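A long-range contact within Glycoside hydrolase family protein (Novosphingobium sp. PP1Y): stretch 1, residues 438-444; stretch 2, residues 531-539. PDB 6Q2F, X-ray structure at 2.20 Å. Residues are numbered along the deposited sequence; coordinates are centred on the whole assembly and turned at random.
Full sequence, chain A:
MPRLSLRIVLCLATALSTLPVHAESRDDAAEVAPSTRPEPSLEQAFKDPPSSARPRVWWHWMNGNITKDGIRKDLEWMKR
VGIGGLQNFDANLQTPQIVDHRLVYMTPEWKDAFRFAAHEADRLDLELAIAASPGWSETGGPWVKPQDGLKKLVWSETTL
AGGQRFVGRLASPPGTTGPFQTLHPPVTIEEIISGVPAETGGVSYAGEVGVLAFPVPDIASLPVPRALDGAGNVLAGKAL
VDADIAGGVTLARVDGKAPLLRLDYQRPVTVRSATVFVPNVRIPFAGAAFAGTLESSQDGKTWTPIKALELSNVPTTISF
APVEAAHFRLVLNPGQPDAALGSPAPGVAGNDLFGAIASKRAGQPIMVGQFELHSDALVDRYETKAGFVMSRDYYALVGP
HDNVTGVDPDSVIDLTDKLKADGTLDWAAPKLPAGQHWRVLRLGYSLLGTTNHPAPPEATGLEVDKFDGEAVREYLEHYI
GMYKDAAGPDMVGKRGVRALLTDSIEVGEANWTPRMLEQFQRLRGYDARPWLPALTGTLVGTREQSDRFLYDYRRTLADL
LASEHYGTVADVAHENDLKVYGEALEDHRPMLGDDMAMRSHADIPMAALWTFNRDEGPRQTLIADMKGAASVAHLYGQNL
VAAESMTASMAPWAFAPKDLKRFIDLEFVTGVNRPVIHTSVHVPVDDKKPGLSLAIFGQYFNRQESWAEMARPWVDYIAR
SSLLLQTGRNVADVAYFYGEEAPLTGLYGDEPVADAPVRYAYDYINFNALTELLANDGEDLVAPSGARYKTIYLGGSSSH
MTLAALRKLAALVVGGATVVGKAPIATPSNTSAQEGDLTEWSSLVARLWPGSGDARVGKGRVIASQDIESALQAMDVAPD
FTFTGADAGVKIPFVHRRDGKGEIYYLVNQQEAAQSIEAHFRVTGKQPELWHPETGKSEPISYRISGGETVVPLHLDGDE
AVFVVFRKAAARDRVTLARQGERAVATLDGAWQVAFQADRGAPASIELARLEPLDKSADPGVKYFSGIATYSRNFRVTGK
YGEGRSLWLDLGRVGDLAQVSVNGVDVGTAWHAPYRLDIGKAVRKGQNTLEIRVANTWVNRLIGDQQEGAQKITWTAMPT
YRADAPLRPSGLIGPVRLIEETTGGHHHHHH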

# COMPACT_ATOMS: atom_id res chain seq x y z
N TRP A 438 28.94 15.03 -35.71
CA TRP A 438 28.48 13.75 -35.17
C TRP A 438 28.52 13.76 -33.65
O TRP A 438 29.43 14.33 -33.03
CB TRP A 438 29.34 12.60 -35.69
CG TRP A 438 28.98 12.15 -37.08
CD1 TRP A 438 29.66 12.43 -38.24
CD2 TRP A 438 27.85 11.35 -37.45
NE1 TRP A 438 29.01 11.84 -39.30
CE2 TRP A 438 27.90 11.18 -38.85
CE3 TRP A 438 26.81 10.76 -36.74
CZ2 TRP A 438 26.95 10.45 -39.54
CZ3 TRP A 438 25.85 10.03 -37.43
CH2 TRP A 438 25.93 9.88 -38.82
N ARG A 439 27.59 13.04 -33.07
CA ARG A 439 27.57 12.84 -31.66
C ARG A 439 27.55 11.35 -31.47
O ARG A 439 26.75 10.68 -32.03
CB ARG A 439 26.34 13.45 -31.07
CG ARG A 439 26.41 13.67 -29.60
CD ARG A 439 25.59 14.88 -29.33
NE ARG A 439 25.08 14.91 -28.00
CZ ARG A 439 24.08 15.70 -27.63
NH1 ARG A 439 23.50 16.51 -28.50
NH2 ARG A 439 23.68 15.67 -26.37
N VAL A 440 28.45 10.87 -30.65
CA VAL A 440 28.54 9.47 -30.38
C VAL A 440 28.22 9.25 -28.93
O VAL A 440 28.84 9.79 -28.06
CB VAL A 440 29.92 8.93 -30.70
CG1 VAL A 440 29.96 7.44 -30.53
CG2 VAL A 440 30.30 9.32 -32.10
N LEU A 441 27.24 8.41 -28.71
CA LEU A 441 26.76 8.09 -27.41
C LEU A 441 27.12 6.68 -27.02
O LEU A 441 26.76 5.75 -27.69
CB LEU A 441 25.26 8.25 -27.44
CG LEU A 441 24.44 8.28 -26.19
CD1 LEU A 441 25.17 9.03 -25.14
CD2 LEU A 441 23.15 9.00 -26.50
N ARG A 442 27.83 6.55 -25.92
CA ARG A 442 28.18 5.26 -25.45
C ARG A 442 27.31 5.01 -24.24
O ARG A 442 27.45 5.64 -23.22
CB ARG A 442 29.65 5.13 -25.10
CG ARG A 442 30.00 3.76 -24.61
CD ARG A 442 31.49 3.57 -24.44
NE ARG A 442 31.82 2.31 -23.84
CZ ARG A 442 33.03 1.97 -23.46
NH1 ARG A 442 34.02 2.80 -23.62
NH2 ARG A 442 33.24 0.79 -22.91
N LEU A 443 26.41 4.06 -24.38
CA LEU A 443 25.49 3.69 -23.32
C LEU A 443 26.05 2.50 -22.57
O LEU A 443 26.57 1.56 -23.18
CB LEU A 443 24.11 3.36 -23.89
CG LEU A 443 23.50 4.47 -24.73
CD1 LEU A 443 22.16 4.00 -25.29
CD2 LEU A 443 23.32 5.71 -23.88
N GLY A 444 25.93 2.53 -21.25
CA GLY A 444 26.26 1.38 -20.44
C GLY A 444 25.28 1.30 -19.29
O GLY A 444 24.30 2.06 -19.26
N TRP A 531 15.59 5.83 -30.32
CA TRP A 531 15.04 6.72 -29.31
C TRP A 531 15.85 6.76 -28.02
O TRP A 531 15.68 7.69 -27.23
CB TRP A 531 13.60 6.33 -29.01
CG TRP A 531 12.75 6.39 -30.24
CD1 TRP A 531 12.50 5.36 -31.11
CD2 TRP A 531 12.06 7.54 -30.75
NE1 TRP A 531 11.69 5.80 -32.13
CE2 TRP A 531 11.41 7.13 -31.94
CE3 TRP A 531 11.93 8.86 -30.32
CZ2 TRP A 531 10.63 8.01 -32.70
CZ3 TRP A 531 11.15 9.73 -31.07
CH2 TRP A 531 10.52 9.30 -32.25
N LEU A 532 16.76 5.80 -27.81
CA LEU A 532 17.57 5.78 -26.60
C LEU A 532 18.20 7.13 -26.24
O LEU A 532 18.28 7.43 -25.04
CB LEU A 532 18.67 4.71 -26.71
CG LEU A 532 18.15 3.28 -26.86
CD1 LEU A 532 19.30 2.30 -26.91
CD2 LEU A 532 17.19 2.93 -25.75
N PRO A 533 18.65 7.97 -27.19
CA PRO A 533 19.26 9.25 -26.77
C PRO A 533 18.34 10.11 -25.93
O PRO A 533 18.83 10.92 -25.13
CB PRO A 533 19.61 9.92 -28.10
CG PRO A 533 19.83 8.79 -29.03
CD PRO A 533 18.78 7.79 -28.65
N ALA A 534 17.02 9.96 -26.07
CA ALA A 534 16.08 10.68 -25.22
C ALA A 534 16.27 10.33 -23.75
O ALA A 534 16.03 11.17 -22.88
CB ALA A 534 14.65 10.39 -25.65
N LEU A 535 16.65 9.09 -23.46
CA LEU A 535 16.89 8.69 -22.07
C LEU A 535 18.05 9.45 -21.45
O LEU A 535 18.19 9.46 -20.22
CB LEU A 535 17.19 7.19 -22.00
CG LEU A 535 16.07 6.25 -22.41
CD1 LEU A 535 16.64 4.88 -22.73
CD2 LEU A 535 15.06 6.16 -21.27
N THR A 536 18.90 10.08 -22.27
CA THR A 536 20.04 10.84 -21.78
C THR A 536 19.85 12.34 -21.95
O THR A 536 20.80 13.09 -21.69
CB THR A 536 21.32 10.41 -22.50
OG1 THR A 536 21.30 10.94 -23.84
CG2 THR A 536 21.41 8.90 -22.57
N GLY A 537 18.68 12.80 -22.37
CA GLY A 537 18.41 14.21 -22.53
C GLY A 537 18.35 14.70 -23.96
O GLY A 537 17.86 15.81 -24.19
N THR A 538 18.83 13.92 -24.92
CA THR A 538 18.88 14.38 -26.31
C THR A 538 17.51 14.24 -26.95
O THR A 538 17.01 13.12 -27.11
CB THR A 538 19.93 13.61 -27.11
OG1 THR A 538 21.23 13.94 -26.63
CG2 THR A 538 19.83 13.99 -28.59
N LEU A 539 16.91 15.36 -27.33
CA LEU A 539 15.62 15.33 -28.00
C LEU A 539 15.72 14.55 -29.30
O LEU A 539 16.61 14.81 -30.12
CB LEU A 539 15.12 16.75 -28.26
CG LEU A 539 13.74 16.85 -28.91
CD1 LEU A 539 12.68 16.18 -28.05
CD2 LEU A 539 13.39 18.31 -29.17

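Strands often pack against irregular segments through side chains alone, and this contact is a compact example. Residues 438-444 form an extended strand that runs on beyond both ends of the stretch. The second stretch begins with helical backbone angles at residues 531-535 and then turns. Its backbone is held together from within: Ala534 N donates to Trp531 O (2.9 Å) and Leu535 N to Leu532 O (2.8 Å). The carbonyl of Pro533 is the focus of the turn, since Thr536 N and Thr538 N each donate to Pro533 O at 3.0 Å, and the hydroxyl of Thr536 joins them, OG1 donating to Pro533 O at 2.8 Å. Gly537 sits in this turn with a positive phi of 107°; a CB there would be jammed against the carbonyl O of Thr536, so the backbone angles by themselves call for glycine.

No hydrogen bond crosses between the stretches, and the backbones stand well apart, with Leu441 CA 7.6 Å from Pro533 CA and Leu443 CA 8.8 Å from Leu532 CA. Side chains fill the gap. The alternation of a strand decides which ones: Arg439, Leu441 and Leu443 direct their CA-to-CB bonds toward the other stretch, whereas Val440 and Arg442, which alternate with them, and Trp438 before them are out of reach of it.

The two leucines of the strand supply its apolar side of the contact. Leu443, with chi1 in m and chi2 in t, brings CD1 to 3.7 Å from Leu532 CD1, while its CD2 lies 3.9 Å from Thr536 CG2. Its forked end thus touches two residues of the second stretch. Leu441 places CD2 4.0 Å from Pro533 CB, and the same methyl lies 3.8 Å from Thr536 OG1. Thr536 therefore has two roles: OG1 donates to Pro533 O within the turn, while the side chain also packs against the strand, OG1 against Leu441 and the methyl nearest Leu443.

Arg439 illustrates why proximity is not bonding. Its NH2 comes within 3.0 Å of Thr538 OG1, a distance that would suit a hydrogen bond, yet the angle is poor. The hydroxyl oxygen lies over one face of the guanidinium, whereas the N-H bonds of that group point outward in its plane. Arg439 NE and NH2 are satisfied by hydrogen bonds elsewhere in the structure, so the group does not depend on Thr538. The general lesson is that a contact burying a modest 271 Å² in total can rest on close packing, with no hydrogen bond across it, while hydrogen bonds within the second stretch hold its turn.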